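Local coordinates for protein exodeoxyribonuclease III (Methanosarcina mazei, PDB 5J8N) that probably acts in DNA repair as a magnesium-dependent apurinic/apyrimidinic endonuclease and 3'-5' exonuclease that cuts phosphodiester bonds in double-stranded DNA, at residues Tyr57-Ser62 / Lys76-Lys81; Glu120-Lys125 / Gly172-Glu177; Phe193-Pro198 / Glu232-Ala237; Tyr102-Leu107 / Gly143-Ile148. The protein carries 3 engineered substitutions. All blocks are in the same frame, centred on the assembly; numbering follows the deposited sequence.

Contact 1: Tyr57-Ser62 / Lys76-Lys81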
# COMPACT_ATOMS: atom_id res chain seq x y z
N TYR A 57 -7.95 6.39 15.71
CA TYR A 57 -8.95 5.38 15.37
C TYR A 57 -8.21 4.30 14.63
O TYR A 57 -7.25 4.59 13.90
CB TYR A 57 -10.06 5.98 14.51
CG TYR A 57 -10.84 7.04 15.25
CD1 TYR A 57 -11.96 6.69 16.02
CD2 TYR A 57 -10.48 8.39 15.20
CE1 TYR A 57 -12.67 7.64 16.71
CE2 TYR A 57 -11.20 9.35 15.90
CZ TYR A 57 -12.29 8.96 16.66
OH TYR A 57 -13.01 9.89 17.36
N ASN A 58 -8.65 3.05 14.76
CA ASN A 58 -8.03 2.02 13.93
C ASN A 58 -9.05 1.04 13.40
O ASN A 58 -10.07 0.79 14.07
CB ASN A 58 -6.93 1.28 14.72
CG ASN A 58 -7.48 0.34 15.75
OD1 ASN A 58 -7.74 -0.83 15.46
ND2 ASN A 58 -7.75 0.85 16.95
N TYR A 59 -8.75 0.53 12.21
CA TYR A 59 -9.68 -0.37 11.48
C TYR A 59 -8.87 -1.43 10.80
O TYR A 59 -7.87 -1.11 10.15
CB TYR A 59 -10.51 0.41 10.45
CG TYR A 59 -11.19 1.60 11.11
CD1 TYR A 59 -12.34 1.44 11.83
CD2 TYR A 59 -10.59 2.85 11.07
CE1 TYR A 59 -12.91 2.53 12.49
CE2 TYR A 59 -11.15 3.89 11.72
CZ TYR A 59 -12.28 3.75 12.40
OH TYR A 59 -12.83 4.81 13.13
N PHE A 60 -9.26 -2.70 10.92
CA PHE A 60 -8.50 -3.80 10.36
C PHE A 60 -9.40 -4.75 9.62
O PHE A 60 -10.60 -4.93 10.04
CB PHE A 60 -7.79 -4.61 11.48
CG PHE A 60 -6.52 -3.96 11.96
CD1 PHE A 60 -6.57 -2.96 12.93
CD2 PHE A 60 -5.30 -4.26 11.35
CE1 PHE A 60 -5.36 -2.34 13.35
CE2 PHE A 60 -4.10 -3.68 11.76
CZ PHE A 60 -4.14 -2.71 12.77
N VAL A 61 -8.84 -5.41 8.62
CA VAL A 61 -9.55 -6.55 7.98
C VAL A 61 -8.58 -7.71 7.98
O VAL A 61 -7.36 -7.53 7.73
CB VAL A 61 -10.05 -6.19 6.58
CG1 VAL A 61 -8.97 -5.91 5.63
CG2 VAL A 61 -10.99 -7.33 6.03
N SER A 62 -9.11 -8.86 8.32
CA SER A 62 -8.38 -10.13 8.31
C SER A 62 -8.83 -11.02 7.16
O SER A 62 -10.03 -11.03 6.78
CB SER A 62 -8.67 -10.92 9.58
OG SER A 62 -7.85 -10.59 10.71
N LYS A 76 -5.94 9.77 12.79
CA LYS A 76 -6.29 10.69 13.86
C LYS A 76 -7.76 11.13 13.77
O LYS A 76 -8.40 11.33 14.81
CB LYS A 76 -5.38 11.95 13.84
CG LYS A 76 -3.92 11.59 14.13
CD LYS A 76 -3.06 12.86 14.30
CE LYS A 76 -1.60 12.50 14.54
NZ LYS A 76 -0.84 13.75 14.92
N ASN A 77 -8.26 11.28 12.55
CA ASN A 77 -9.67 11.64 12.31
C ASN A 77 -10.52 10.38 12.07
O ASN A 77 -10.04 9.42 11.47
CB ASN A 77 -9.79 12.57 11.12
CG ASN A 77 -9.23 13.97 11.40
OD1 ASN A 77 -9.16 14.41 12.54
ND2 ASN A 77 -8.85 14.66 10.34
N LYS A 78 -11.78 10.43 12.51
CA LYS A 78 -12.69 9.30 12.31
C LYS A 78 -13.17 9.31 10.87
O LYS A 78 -13.62 10.33 10.39
CB LYS A 78 -13.89 9.38 13.26
CG LYS A 78 -14.75 8.11 13.19
CD LYS A 78 -16.12 8.29 13.83
CE LYS A 78 -15.99 8.51 15.30
NZ LYS A 78 -17.35 8.40 15.92
N PRO A 79 -13.04 8.18 10.20
CA PRO A 79 -13.63 8.11 8.86
C PRO A 79 -15.11 8.35 8.85
O PRO A 79 -15.80 8.00 9.80
CB PRO A 79 -13.40 6.66 8.44
CG PRO A 79 -12.37 6.11 9.35
CD PRO A 79 -12.44 6.91 10.62
N ILE A 80 -15.62 8.88 7.74
CA ILE A 80 -17.06 8.99 7.56
C ILE A 80 -17.70 7.74 6.95
O ILE A 80 -18.92 7.63 6.94
CB ILE A 80 -17.45 10.23 6.71
CG1 ILE A 80 -16.89 10.12 5.31
CG2 ILE A 80 -16.87 11.51 7.33
CD1 ILE A 80 -17.24 11.41 4.46
N LYS A 81 -16.88 6.82 6.45
CA LYS A 81 -17.36 5.53 5.88
C LYS A 81 -16.21 4.56 5.96
O LYS A 81 -15.04 4.93 5.76
CB LYS A 81 -17.81 5.71 4.42
CG LYS A 81 -18.53 4.52 3.82
CD LYS A 81 -19.12 4.84 2.40
CE LYS A 81 -20.56 4.33 2.32
NZ LYS A 81 -20.67 2.86 2.64
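The backbones come nearest at one end, where the CA atoms of Tyr57 and Lys76 are 6.1 Å apart; from there strand 57-61 and the irregular segment 76-81 diverge. No hydrogen bond joins them, and two tyrosine rings make the contact. Tyr57 holds CG anti to its carbonyl carbon (chi1 -64°), and Lys78 lies across one face of its ring. Lys78 CB stands 3.8 Å from the centroid of the Tyr57 ring, 14° off the ring normal, a CH-pi contact. The lysine chain bends at chi3 (-66°), which brings its CE to 3.7 Å from Tyr57 CE1. At the edge of the same ring, in its plane, Lys76 O lies 3.6 Å from Tyr57 CE2. Tyr59 meets Pro79 tip to tip: its OH is 3.3 Å from Pro79 CD, and its CE2 is 3.5 Å from the same carbon. The amine of Lys76 turns to the carbonyl of His29. This is surface packing away from the metal site and the predicted catalytic residues. Strand 57-61 is outermost in the six-stranded sheet and pairs with strand 71-75. Segment 76-81 leads into strand 81-84 of the second sheet, where Leu82 touches Tyr59 and Thr100 of strand 97-101 touches Pro79.

Contact 2: Glu120-Lys125 / Gly172-Glu177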
# COMPACT_ATOMS: atom_id res chain seq x y z
N GLU A 120 -1.63 -20.03 -11.06
CA GLU A 120 -2.98 -19.73 -10.64
C GLU A 120 -2.95 -18.44 -9.79
O GLU A 120 -3.89 -17.61 -9.87
CB GLU A 120 -3.60 -20.90 -9.88
CG GLU A 120 -4.93 -20.61 -9.27
CD GLU A 120 -4.89 -20.69 -7.77
OE1 GLU A 120 -4.10 -21.50 -7.23
OE2 GLU A 120 -5.63 -19.92 -7.13
N ARG A 121 -1.89 -18.23 -9.01
CA ARG A 121 -1.86 -17.04 -8.19
C ARG A 121 -1.49 -15.83 -9.03
O ARG A 121 -1.97 -14.74 -8.73
CB ARG A 121 -0.91 -17.15 -7.00
CG ARG A 121 -1.43 -18.08 -5.91
CD ARG A 121 -2.85 -17.72 -5.47
NE ARG A 121 -2.84 -16.47 -4.73
CZ ARG A 121 -3.90 -15.95 -4.13
NH1 ARG A 121 -5.09 -16.52 -4.21
NH2 ARG A 121 -3.74 -14.85 -3.44
N LEU A 122 -0.72 -16.03 -10.09
CA LEU A 122 -0.49 -14.92 -11.02
C LEU A 122 -1.85 -14.53 -11.66
O LEU A 122 -2.17 -13.33 -11.75
CB LEU A 122 0.53 -15.31 -12.11
CG LEU A 122 0.70 -14.25 -13.21
CD1 LEU A 122 1.14 -12.90 -12.62
CD2 LEU A 122 1.71 -14.74 -14.26
N GLY A 123 -2.67 -15.51 -11.99
CA GLY A 123 -3.99 -15.27 -12.57
C GLY A 123 -4.84 -14.50 -11.59
O GLY A 123 -5.54 -13.55 -11.97
N TYR A 124 -4.77 -14.88 -10.32
CA TYR A 124 -5.55 -14.24 -9.29
C TYR A 124 -5.12 -12.80 -9.13
O TYR A 124 -5.95 -11.90 -8.98
CB TYR A 124 -5.39 -15.02 -7.96
CG TYR A 124 -6.22 -14.48 -6.79
CD1 TYR A 124 -7.51 -14.98 -6.55
CD2 TYR A 124 -5.72 -13.53 -5.92
CE1 TYR A 124 -8.25 -14.49 -5.49
CE2 TYR A 124 -6.46 -13.05 -4.86
CZ TYR A 124 -7.72 -13.54 -4.65
OH TYR A 124 -8.42 -13.04 -3.58
N LYS A 125 -3.80 -12.57 -9.08
CA LYS A 125 -3.26 -11.22 -9.02
C LYS A 125 -3.80 -10.34 -10.17
O LYS A 125 -4.25 -9.21 -9.92
CB LYS A 125 -1.72 -11.27 -9.07
CG LYS A 125 -1.06 -9.91 -9.03
CD LYS A 125 0.46 -10.08 -9.12
CE LYS A 125 1.13 -8.71 -8.98
NZ LYS A 125 2.62 -8.84 -9.17
N GLY A 172 6.24 -9.76 -10.49
CA GLY A 172 6.85 -8.59 -9.89
C GLY A 172 7.39 -7.71 -11.00
O GLY A 172 7.46 -6.49 -10.86
N PHE A 173 7.83 -8.33 -12.08
CA PHE A 173 8.37 -7.55 -13.18
C PHE A 173 8.02 -8.17 -14.53
O PHE A 173 8.79 -8.04 -15.48
CB PHE A 173 9.90 -7.37 -13.05
CG PHE A 173 10.42 -6.17 -13.82
CD1 PHE A 173 9.88 -4.90 -13.57
CD2 PHE A 173 11.40 -6.31 -14.80
CE1 PHE A 173 10.28 -3.79 -14.33
CE2 PHE A 173 11.84 -5.17 -15.57
CZ PHE A 173 11.26 -3.92 -15.29
N LEU A 174 6.88 -8.86 -14.60
CA LEU A 174 6.42 -9.41 -15.88
C LEU A 174 5.85 -8.34 -16.78
O LEU A 174 5.18 -7.42 -16.29
CB LEU A 174 5.37 -10.50 -15.67
CG LEU A 174 5.86 -11.74 -14.88
CD1 LEU A 174 4.65 -12.59 -14.53
CD2 LEU A 174 6.80 -12.60 -15.72
N PRO A 175 6.07 -8.46 -18.10
CA PRO A 175 5.47 -7.45 -18.98
C PRO A 175 3.97 -7.22 -18.72
O PRO A 175 3.54 -6.04 -18.71
CB PRO A 175 5.73 -8.02 -20.39
CG PRO A 175 7.10 -8.73 -20.23
CD PRO A 175 6.95 -9.40 -18.84
N GLU A 176 3.17 -8.25 -18.50
CA GLU A 176 1.74 -8.07 -18.35
C GLU A 176 1.38 -7.32 -17.06
O GLU A 176 0.38 -6.59 -17.00
CB GLU A 176 1.04 -9.43 -18.41
CG GLU A 176 1.63 -10.45 -17.42
CD GLU A 176 2.71 -11.39 -18.01
OE1 GLU A 176 2.68 -12.60 -17.63
OE2 GLU A 176 3.56 -10.98 -18.86
N GLU A 177 2.17 -7.50 -16.02
CA GLU A 177 1.94 -6.77 -14.78
C GLU A 177 2.25 -5.27 -14.96
O GLU A 177 1.50 -4.38 -14.49
CB GLU A 177 2.78 -7.35 -13.66
CG GLU A 177 2.42 -8.79 -13.35
CD GLU A 177 3.45 -9.46 -12.47
OE1 GLU A 177 4.67 -9.28 -12.72
OE2 GLU A 177 3.03 -10.17 -11.53
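Lys125 NZ is gripped by three acceptors: Glu177 OE2, Asn153 O and Thr154 OG1. Its chain, extended throughout, crosses Glu177 at about a right angle and puts NZ 2.7 Å from Glu177 OE2. This salt bridge comes from above the carboxylate plane, 65° out of it. Ser171 OG also bonds Glu177 OE2, and Gly172 N adds a weak bond to it. The other oxygen, Glu177 OE1, takes two backbone N-H groups of its own segment. Gly172 N reaches the syn lone pair of Glu177 OE1 at 2.8 Å. Leu174 N reaches the anti lone pair of Glu177 OE1 at 2.9 Å, with an N-H...O angle of 156°. Together they fix the rotation of the carboxylate and tie the loop to the first turn of the helix for which Leu174 is the N-cap residue. An alanine at Glu177 removes both oxygens, which would probably loosen the turn at Gly172 and Leu174 and destabilise the buried charge of Lys125. Beside the polar pair, Leu122 CD2 and Leu174 CD1 meet tip to tip at 3.7 Å. Leu122 CD1 also lies 3.5 Å from Glu177 OE2, so it packs against the carboxylate. The contact joins the N-terminal part of helix 119-141 to the start of helix 175-186. Lys125 also ties them to the loop of Asn153, a predicted transition-state stabiliser.

Contact 3: Phe193-Pro198 / Glu232-Ala237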
# COMPACT_ATOMS: atom_id res chain seq x y z
N PHE A 193 5.12 9.34 -5.96
CA PHE A 193 6.57 9.53 -5.87
C PHE A 193 7.15 10.14 -7.11
O PHE A 193 8.00 11.03 -7.05
CB PHE A 193 7.23 8.19 -5.57
CG PHE A 193 8.70 8.32 -5.29
CD1 PHE A 193 9.14 8.86 -4.08
CD2 PHE A 193 9.61 7.94 -6.25
CE1 PHE A 193 10.49 9.02 -3.82
CE2 PHE A 193 10.99 8.07 -6.03
CZ PHE A 193 11.44 8.64 -4.81
N ARG A 194 6.65 9.71 -8.28
CA ARG A 194 7.13 10.20 -9.56
C ARG A 194 6.60 11.58 -9.95
O ARG A 194 7.09 12.17 -10.91
CB ARG A 194 6.79 9.16 -10.66
CG ARG A 194 7.54 7.84 -10.51
CD ARG A 194 9.07 8.01 -10.41
NE ARG A 194 9.72 6.70 -10.30
CZ ARG A 194 10.99 6.58 -9.92
NH1 ARG A 194 11.69 7.63 -9.54
NH2 ARG A 194 11.52 5.38 -9.86
N MET A 195 5.67 12.13 -9.19
CA MET A 195 5.31 13.54 -9.37
C MET A 195 6.48 14.44 -9.06
O MET A 195 6.55 15.54 -9.59
CB MET A 195 4.13 13.94 -8.48
CG MET A 195 2.83 13.27 -8.92
SD MET A 195 1.50 13.59 -7.76
CE MET A 195 1.30 15.35 -8.06
N PHE A 196 7.41 14.00 -8.21
CA PHE A 196 8.48 14.90 -7.77
C PHE A 196 9.89 14.35 -8.03
O PHE A 196 10.84 15.13 -8.11
CB PHE A 196 8.37 15.18 -6.26
CG PHE A 196 7.04 15.72 -5.84
CD1 PHE A 196 6.72 17.06 -5.96
CD2 PHE A 196 6.12 14.87 -5.30
CE1 PHE A 196 5.47 17.53 -5.57
CE2 PHE A 196 4.88 15.30 -4.92
CZ PHE A 196 4.57 16.64 -5.03
N ASN A 197 10.05 13.03 -8.14
CA ASN A 197 11.37 12.44 -8.20
C ASN A 197 11.48 11.42 -9.31
O ASN A 197 10.86 10.35 -9.21
CB ASN A 197 11.70 11.78 -6.86
CG ASN A 197 13.17 11.34 -6.78
OD1 ASN A 197 13.84 11.18 -7.81
ND2 ASN A 197 13.69 11.22 -5.57
N PRO A 198 12.24 11.75 -10.34
CA PRO A 198 12.42 10.85 -11.49
C PRO A 198 13.56 9.86 -11.36
O PRO A 198 13.75 9.07 -12.30
CB PRO A 198 12.76 11.83 -12.61
CG PRO A 198 13.55 12.88 -11.92
CD PRO A 198 12.89 13.06 -10.58
N GLU A 232 -3.07 18.97 -7.42
CA GLU A 232 -2.58 20.21 -6.82
C GLU A 232 -2.57 20.10 -5.29
O GLU A 232 -2.01 20.96 -4.60
CB GLU A 232 -3.44 21.37 -7.24
CG GLU A 232 -3.58 21.50 -8.74
CD GLU A 232 -2.27 21.48 -9.48
OE1 GLU A 232 -1.27 22.03 -8.97
OE2 GLU A 232 -2.23 20.92 -10.60
N ASN A 233 -3.23 19.06 -4.78
CA ASN A 233 -3.22 18.81 -3.32
C ASN A 233 -2.02 18.07 -2.79
O ASN A 233 -1.78 18.05 -1.58
CB ASN A 233 -4.48 18.04 -2.93
CG ASN A 233 -5.72 18.82 -3.30
OD1 ASN A 233 -6.41 18.45 -4.28
ND2 ASN A 233 -6.01 19.89 -2.58
N VAL A 234 -1.29 17.40 -3.68
CA VAL A 234 -0.13 16.63 -3.24
C VAL A 234 1.06 17.53 -3.06
O VAL A 234 1.55 18.17 -4.00
CB VAL A 234 0.25 15.51 -4.24
CG1 VAL A 234 1.43 14.72 -3.70
CG2 VAL A 234 -0.93 14.59 -4.55
N LYS A 235 1.54 17.63 -1.81
CA LYS A 235 2.65 18.54 -1.56
C LYS A 235 3.98 17.84 -1.44
O LYS A 235 5.01 18.52 -1.58
CB LYS A 235 2.37 19.32 -0.29
CG LYS A 235 1.07 20.12 -0.35
CD LYS A 235 1.04 21.01 -1.56
CE LYS A 235 -0.28 21.77 -1.71
NZ LYS A 235 -0.25 22.71 -2.89
N SER A 236 4.00 16.56 -1.14
CA SER A 236 5.25 15.82 -1.08
C SER A 236 4.92 14.36 -1.24
O SER A 236 3.77 13.95 -1.02
CB SER A 236 6.01 16.04 0.26
OG SER A 236 5.39 15.30 1.27
N ALA A 237 5.92 13.55 -1.62
CA ALA A 237 5.77 12.09 -1.69
C ALA A 237 7.13 11.48 -1.37
O ALA A 237 8.14 11.94 -1.90
CB ALA A 237 5.31 11.68 -3.11
O HOH W 1 8.92 12.27 -4.54
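Apolar packing makes most of this contact. Phe196 keeps CG anti to its carbonyl carbon (chi1 -56°), which lays the ring along the start of strand 234-239. Its CE2 is 3.7 Å from Val234 CG1, and its CD2 is 4.0 Å from Ala237 CB. Met195 crosses Val234 obliquely, bent at chi3 so that its CE comes 4.0 Å from Val234 CB. Met195 CB also lies over one face of the Phe196 ring. Ala237 CB points at the helical backbone and sits 3.7 Å from Phe193 N. Among the polar groups, Val234 O lies in the plane of the Phe196 ring at its edge, 3.5 Å from CZ. No direct hydrogen bond crosses, but one water bridges the segments by donating to Phe193 O at 2.9 Å and to Ala237 O at 2.8 Å. Lys235 and Ser236 both face Glu254 in a classic beta bulge, and Ser236 OG bonds the carboxylate of Glu254. The contact joins an edge strand of one sheet, 234-239, which pairs with 251-256, to the short helix 192-196 beside the other sheet of the two-sheet DNase I-like fold. Phe193 touches Arg220 and Val234 touches Val226, both on strand 218-227 of that other sheet.

Contact 4: Tyr102-Leu107 / Gly143-Ile148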
# COMPACT_ATOMS: atom_id res chain seq x y z
N TYR A 102 -12.66 9.97 4.10
CA TYR A 102 -12.54 11.18 4.94
C TYR A 102 -13.26 12.33 4.26
O TYR A 102 -13.77 12.20 3.12
CB TYR A 102 -11.07 11.49 5.21
CG TYR A 102 -10.43 10.35 5.93
CD1 TYR A 102 -10.58 10.21 7.33
CD2 TYR A 102 -9.73 9.36 5.24
CE1 TYR A 102 -10.06 9.09 8.00
CE2 TYR A 102 -9.19 8.26 5.90
CZ TYR A 102 -9.35 8.14 7.28
OH TYR A 102 -8.88 7.02 7.94
N GLU A 103 -13.37 13.49 4.95
CA GLU A 103 -14.13 14.58 4.35
C GLU A 103 -13.51 14.98 3.02
O GLU A 103 -14.25 15.34 2.12
CB GLU A 103 -14.19 15.81 5.27
CG GLU A 103 -14.91 15.60 6.59
CD GLU A 103 -16.40 15.40 6.43
OE1 GLU A 103 -16.92 15.53 5.29
OE2 GLU A 103 -17.06 15.09 7.45
N ASP A 104 -12.19 14.89 2.89
CA ASP A 104 -11.52 15.43 1.71
C ASP A 104 -11.13 14.40 0.65
O ASP A 104 -10.75 14.78 -0.46
CB ASP A 104 -10.25 16.18 2.14
CG ASP A 104 -10.56 17.44 2.95
OD1 ASP A 104 -11.17 18.35 2.35
OD2 ASP A 104 -10.18 17.47 4.14
N PHE A 105 -11.24 13.11 0.94
CA PHE A 105 -10.86 12.11 -0.03
C PHE A 105 -11.24 10.74 0.46
O PHE A 105 -11.48 10.56 1.67
CB PHE A 105 -9.33 12.12 -0.32
CG PHE A 105 -8.45 11.90 0.91
CD1 PHE A 105 -8.12 12.99 1.71
CD2 PHE A 105 -8.01 10.64 1.26
CE1 PHE A 105 -7.33 12.81 2.84
CE2 PHE A 105 -7.18 10.46 2.38
CZ PHE A 105 -6.85 11.53 3.17
N VAL A 106 -11.27 9.81 -0.47
CA VAL A 106 -11.44 8.38 -0.20
C VAL A 106 -10.07 7.70 -0.15
O VAL A 106 -9.29 7.88 -1.09
CB VAL A 106 -12.27 7.72 -1.29
CG1 VAL A 106 -12.35 6.21 -1.11
CG2 VAL A 106 -13.71 8.34 -1.34
N LEU A 107 -9.80 6.92 0.91
CA LEU A 107 -8.55 6.19 1.02
C LEU A 107 -8.76 4.70 0.84
O LEU A 107 -9.58 4.10 1.55
CB LEU A 107 -7.94 6.43 2.37
CG LEU A 107 -6.65 5.68 2.68
CD1 LEU A 107 -5.47 6.06 1.73
CD2 LEU A 107 -6.20 5.96 4.14
N GLY A 143 -16.89 11.39 -8.93
CA GLY A 143 -16.23 12.63 -8.53
C GLY A 143 -15.46 12.46 -7.22
O GLY A 143 -15.02 13.46 -6.67
N LYS A 144 -15.27 11.25 -6.71
CA LYS A 144 -14.45 11.08 -5.54
C LYS A 144 -13.03 11.50 -5.85
O LYS A 144 -12.55 11.36 -6.98
CB LYS A 144 -14.46 9.62 -5.05
CG LYS A 144 -15.80 9.09 -4.62
CD LYS A 144 -16.44 9.95 -3.58
CE LYS A 144 -17.71 9.28 -3.06
NZ LYS A 144 -18.44 10.12 -2.06
N LYS A 145 -12.33 11.93 -4.80
CA LYS A 145 -10.86 12.13 -4.81
C LYS A 145 -10.28 10.90 -4.20
O LYS A 145 -10.58 10.62 -3.03
CB LYS A 145 -10.48 13.41 -4.02
CG LYS A 145 -10.88 14.72 -4.78
CD LYS A 145 -11.76 15.61 -3.90
CE LYS A 145 -10.90 16.48 -2.98
NZ LYS A 145 -11.62 17.09 -1.78
N LEU A 146 -9.46 10.15 -4.94
CA LEU A 146 -8.97 8.86 -4.50
C LEU A 146 -7.51 8.88 -4.15
O LEU A 146 -6.68 9.32 -4.96
CB LEU A 146 -9.16 7.83 -5.62
CG LEU A 146 -10.64 7.52 -5.83
CD1 LEU A 146 -10.90 7.01 -7.23
CD2 LEU A 146 -11.11 6.52 -4.80
N VAL A 147 -7.18 8.33 -2.99
CA VAL A 147 -5.81 8.08 -2.58
C VAL A 147 -5.74 6.57 -2.42
O VAL A 147 -6.57 5.99 -1.69
CB VAL A 147 -5.48 8.77 -1.25
CG1 VAL A 147 -4.06 8.43 -0.80
CG2 VAL A 147 -5.62 10.22 -1.40
N ILE A 148 -4.80 5.92 -3.09
CA ILE A 148 -4.65 4.48 -3.03
C ILE A 148 -3.26 4.16 -2.59
O ILE A 148 -2.28 4.47 -3.28
CB ILE A 148 -4.91 3.82 -4.41
CG1 ILE A 148 -6.31 4.21 -4.90
CG2 ILE A 148 -4.77 2.30 -4.31
CD1 ILE A 148 -6.28 5.02 -6.21
O HOH W 2 -14.32 15.28 -0.74
O HOH W 3 -11.57 19.06 0.02
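Val147 meets two apolar partners, Phe105 and Leu107. Its CG2 is 3.6 Å from Phe105 CD2, and its CG1 is 3.7 Å from Leu107 CD1, on the face of the sheet that Leu107 and Val147 share. Phe105 takes the crowded rotamer, CG between the backbone N and the carbonyl carbon (chi1 58°), and its ring meets Tyr4 edge-to-face. On the other face Val106 and Leu146 lie side by side, while Val106 CG2 touches the aliphatic part of Lys144. The strands run parallel, pairing Val106 with Leu146 and Leu107 with Val147. Val106 N donates to Lys145 O at 2.8 Å, and Val147 N to Val106 O at 2.9 Å, both nearly along the C=O axis. This is the strand pairing of a beta-alpha-beta unit whose crossover is helix 119-141. At the polar edge Lys145 bends at chi2 and chi3. Its NZ bonds Asp104 O at 2.8 Å from above the carbonyl plane. A water links Lys145 NZ to Asp104 OD1, which lie 4.3 Å apart. Asp104 OD2 bonds Tyr4 OH. An alanine at Lys145 would probably loosen the Asp104 turn by removing its direct amine bond and the water-linked one. An apolar, backbone-paired core thus ends in a charged, hydrated rim, where the aspartate is likely to stabilise the lysine's positive charge.

Contacts 1 and 4 touch: Asn77 O is 3.5 Å from Tyr102 CE1, and Pro79 and Ile80 also pack on segment 102-107. Their centres are about 14 Å apart. Contacts 1 and 3 reach opposite outermost strands of the six-stranded sheet, with centres about 25 Å apart. Contact 4 pairs strands of the other sheet; its nearest atoms are about 5 Å from contact 3. Contact 2 starts on the helix connecting the strands of contact 4, yet their centres are about 27 Å apart. Its Lys125 side chain is about 4 Å from that of Asn153 and about 13 Å from the magnesium held by Asn12 and Glu38. In contact 3, the Phe193 side chain is about 9 Å from that of Asp222, predicted to matter for catalysis.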